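Local coordinates for protein geranyltranstransferase (Staphylococcus aureus, PDB 1RTR) that probably condenses isopentenyl diphosphate with allylic diphosphates to make farnesyl diphosphate, a precursor of longer isoprenoids, at residues 130-133 / 134-138; 137-140 / 141-145. All coordinates share one frame; numbering follows the deposited sequence.

Contact 1 (130-133 / 134-138)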
# COMPACT_ATOMS: atom_id res chain seq x y z
N THR A 130 -12.70 11.29 13.04
CA THR A 130 -13.01 10.19 13.95
C THR A 130 -12.47 8.90 13.37
O THR A 130 -12.16 8.83 12.17
CB THR A 130 -14.54 10.06 14.18
OG1 THR A 130 -15.18 9.66 12.95
CG2 THR A 130 -15.19 11.42 14.53
N ASP A 131 -12.39 7.87 14.20
CA ASP A 131 -11.97 6.57 13.73
C ASP A 131 -12.96 5.98 12.72
O ASP A 131 -12.56 5.31 11.76
CB ASP A 131 -11.69 5.64 14.92
CG ASP A 131 -10.45 6.07 15.71
OD1 ASP A 131 -10.23 5.53 16.83
OD2 ASP A 131 -9.63 6.94 15.30
N GLU A 132 -14.25 6.26 12.93
CA GLU A 132 -15.28 5.82 12.00
C GLU A 132 -15.06 6.39 10.58
O GLU A 132 -15.08 5.65 9.60
CB GLU A 132 -16.68 6.12 12.57
CG GLU A 132 -17.73 6.54 11.54
CD GLU A 132 -19.03 5.77 11.68
OE1 GLU A 132 -20.01 6.35 12.21
OE2 GLU A 132 -19.07 4.59 11.23
N VAL A 133 -14.80 7.70 10.47
CA VAL A 133 -14.60 8.31 9.17
C VAL A 133 -13.27 7.84 8.57
O VAL A 133 -13.15 7.63 7.36
CB VAL A 133 -14.70 9.87 9.24
CG1 VAL A 133 -14.42 10.52 7.92
CG2 VAL A 133 -16.06 10.31 9.74
N LYS A 134 -12.27 7.65 9.43
CA LYS A 134 -10.95 7.20 8.99
C LYS A 134 -11.02 5.84 8.30
O LYS A 134 -10.39 5.63 7.26
CB LYS A 134 -9.99 7.12 10.17
CG LYS A 134 -9.31 8.42 10.53
CD LYS A 134 -8.20 8.16 11.52
CE LYS A 134 -8.54 8.70 12.88
NZ LYS A 134 -7.28 9.16 13.48
N ILE A 135 -11.77 4.92 8.88
CA ILE A 135 -11.99 3.61 8.27
C ILE A 135 -12.63 3.75 6.89
O ILE A 135 -12.17 3.15 5.93
CB ILE A 135 -12.80 2.68 9.23
CG1 ILE A 135 -11.96 2.31 10.46
CG2 ILE A 135 -13.25 1.41 8.53
CD1 ILE A 135 -10.56 1.76 10.16
N LYS A 136 -13.67 4.58 6.79
CA LYS A 136 -14.38 4.78 5.53
C LYS A 136 -13.46 5.24 4.41
O LYS A 136 -13.48 4.68 3.31
CB LYS A 136 -15.52 5.77 5.71
CG LYS A 136 -16.69 5.20 6.44
CD LYS A 136 -17.86 6.16 6.34
CE LYS A 136 -18.79 6.02 7.53
NZ LYS A 136 -19.90 7.00 7.39
N VAL A 137 -12.64 6.26 4.71
CA VAL A 137 -11.65 6.77 3.76
C VAL A 137 -10.64 5.69 3.37
O VAL A 137 -10.36 5.49 2.18
CB VAL A 137 -10.94 8.03 4.31
CG1 VAL A 137 -9.90 8.54 3.32
CG2 VAL A 137 -11.94 9.12 4.58
N LEU A 138 -10.08 5.00 4.37
CA LEU A 138 -9.06 3.97 4.14
C LEU A 138 -9.61 2.84 3.28
O LEU A 138 -8.98 2.42 2.31
CB LEU A 138 -8.53 3.41 5.46
CG LEU A 138 -7.46 4.23 6.17
CD1 LEU A 138 -7.50 3.97 7.67
CD2 LEU A 138 -6.07 3.93 5.63

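Contact 2 (137-140 / 141-145)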
# COMPACT_ATOMS: atom_id res chain seq x y z
N VAL A 137 -12.64 6.26 4.71
CA VAL A 137 -11.65 6.77 3.76
C VAL A 137 -10.64 5.69 3.37
O VAL A 137 -10.36 5.49 2.18
CB VAL A 137 -10.94 8.03 4.31
CG1 VAL A 137 -9.90 8.54 3.32
CG2 VAL A 137 -11.94 9.12 4.58
N LEU A 138 -10.08 5.00 4.37
CA LEU A 138 -9.06 3.97 4.14
C LEU A 138 -9.61 2.84 3.28
O LEU A 138 -8.98 2.42 2.31
CB LEU A 138 -8.53 3.41 5.46
CG LEU A 138 -7.46 4.23 6.17
CD1 LEU A 138 -7.50 3.97 7.67
CD2 LEU A 138 -6.07 3.93 5.63
N GLN A 139 -10.79 2.35 3.66
CA GLN A 139 -11.49 1.32 2.91
C GLN A 139 -11.64 1.73 1.46
O GLN A 139 -11.32 0.96 0.56
CB GLN A 139 -12.86 1.05 3.51
CG GLN A 139 -13.32 -0.38 3.35
CD GLN A 139 -14.63 -0.66 4.07
OE1 GLN A 139 -15.34 -1.60 3.72
NE2 GLN A 139 -14.95 0.16 5.09
N ARG A 140 -12.12 2.95 1.25
CA ARG A 140 -12.34 3.46 -0.08
C ARG A 140 -11.04 3.63 -0.87
O ARG A 140 -10.97 3.29 -2.05
CB ARG A 140 -13.13 4.76 -0.01
CG ARG A 140 -13.72 5.19 -1.33
CD ARG A 140 -14.40 6.54 -1.27
NE ARG A 140 -15.62 6.51 -0.46
CZ ARG A 140 -16.79 6.04 -0.90
NH1 ARG A 140 -17.84 6.06 -0.09
NH2 ARG A 140 -16.90 5.58 -2.15
N LEU A 141 -10.01 4.15 -0.22
CA LEU A 141 -8.71 4.26 -0.88
C LEU A 141 -8.16 2.89 -1.31
O LEU A 141 -7.63 2.75 -2.41
CB LEU A 141 -7.70 5.01 0.02
CG LEU A 141 -6.42 5.53 -0.63
CD1 LEU A 141 -6.70 6.23 -1.96
CD2 LEU A 141 -5.66 6.45 0.32
N SER A 142 -8.29 1.89 -0.45
CA SER A 142 -7.71 0.58 -0.75
C SER A 142 -8.42 -0.12 -1.91
O SER A 142 -7.77 -0.76 -2.74
CB SER A 142 -7.65 -0.30 0.49
OG SER A 142 -8.95 -0.55 0.99
N ILE A 143 -9.75 -0.02 -1.95
CA ILE A 143 -10.53 -0.49 -3.10
C ILE A 143 -10.23 0.32 -4.38
O ILE A 143 -10.08 -0.26 -5.45
CB ILE A 143 -12.07 -0.49 -2.79
CG1 ILE A 143 -12.42 -1.48 -1.66
CG2 ILE A 143 -12.89 -0.85 -4.03
CD1 ILE A 143 -13.79 -1.21 -1.01
N ALA A 144 -10.15 1.64 -4.26
CA ALA A 144 -9.86 2.49 -5.43
C ALA A 144 -8.50 2.18 -6.05
O ALA A 144 -8.33 2.28 -7.28
CB ALA A 144 -9.95 3.98 -5.06
N SER A 145 -7.53 1.81 -5.21
CA SER A 145 -6.14 1.68 -5.62
C SER A 145 -5.77 0.25 -5.99
O SER A 145 -4.81 0.03 -6.71
CB SER A 145 -5.20 2.20 -4.52
OG SER A 145 -5.49 3.56 -4.17

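Contact 1 (130-133 / 134-138)
Lys-134 lies over the first turn of helix 131-145, where Asp-131 and Thr-130 meet it. Its CG is beside its own backbone N (chi1 -85°), which turns the chain back toward the start of the helix. CG then packs 3.3 Å from Thr-130 O. Farther out, the chain runs alongside Asp-131, both side chains pointing the same way. Asp-131 OD2 touches Lys-134 CE at 3.2 Å and forms a long salt bridge to Lys-134 NZ at 3.7 Å. The stronger partner of that ammonium is Asp-126 O, in the loop before the helix.

Val-133 ties the same turn together through its backbone. Thr-130 is the N-cap residue, and its OG1 accepts a nearly straight bond from Val-133 N (3.2 Å, 165°). One turn on, Val-133 O receives Val-137 N at 3.0 Å. The two valines also touch along the helix, CG1 of Val-133 lying 4.4 Å from CG2 of Val-137. Ile-192 of helix 179-193 packs on Val-133. On the dimer side, Ile-135 meets Ile-135 of the second subunit.

The capping bond gives a first-turn N-H an acceptor. The carboxylate of Asp-131 sits at the positive end of the helix dipole, which probably stabilises its negative charge. Lys-134 would add to this and links the helix start to the preceding loop.

Contact 2 (137-140 / 141-145)
Leu-141 continues the alpha-helix 131-145 by giving its N-H to Val-137 O at 2.8 Å. This is the first of five successive i to i+4 backbone bonds, from Leu-141 to Ser-145, in the all-helical prenyl synthase fold. The CB of Leu-141 rests on Val-137 O, and the side chain leads to Ile-123 and Phe-184 of helices 105-124 and 179-193.

Ser-142 bonds twice to the preceding turn. Its N reaches Leu-138 O, while its hydroxyl donates to Gln-139 O at 2.8 Å. OG lies between the backbone N and the carbonyl carbon (chi1 62°), which turns it back along the helix. The hydroxyl stands above the plane of the Gln-139 carbonyl, 35° out of it. Glu-121 of the second subunit packs on this serine.

Ile-143 gives its N-H to the same Gln-139 O, at 3.1 Å and nearly straight (171°). Both donors come from the same face of that carbonyl. The Ile-143 side chain also lies against this oxygen, with CD1 3.6 Å from Gln-139 O.

Ala-144 N bonds to Arg-140 O, and its small CB sits 3.3 Å from that oxygen. The guanidinium of Arg-140 is engaged away from this turn, in a salt bridge with Asp-191.

Ser-145 closes the helix with two bonds to one acceptor. Its N and its OG, the latter at 2.9 Å, approach Leu-141 O from opposite faces of the carbonyl plane.

In the fold
Contacts 1 and 2 are successive parts of one helix, 131-145, with centres about 10 Å apart. They share Val-137 and Leu-138, and the i to i+4 backbone bonding continues from one into the other. Contact 1 lies about 20 Å from the centre of the chain and contact 2 about 13 Å, centre to centre, so the helix runs inward. Helices 105-124 and 179-193 flank both contacts. Asp-191 serves both as well, touching Lys-136 in the first and pairing with Arg-140 in the second. Contact 2 also touches helix 65-83, whose C-terminal end probably carries the first aspartate-rich, magnesium-binding motif of this family. Both also meet the second subunit, which makes this helix part of the dimer interface.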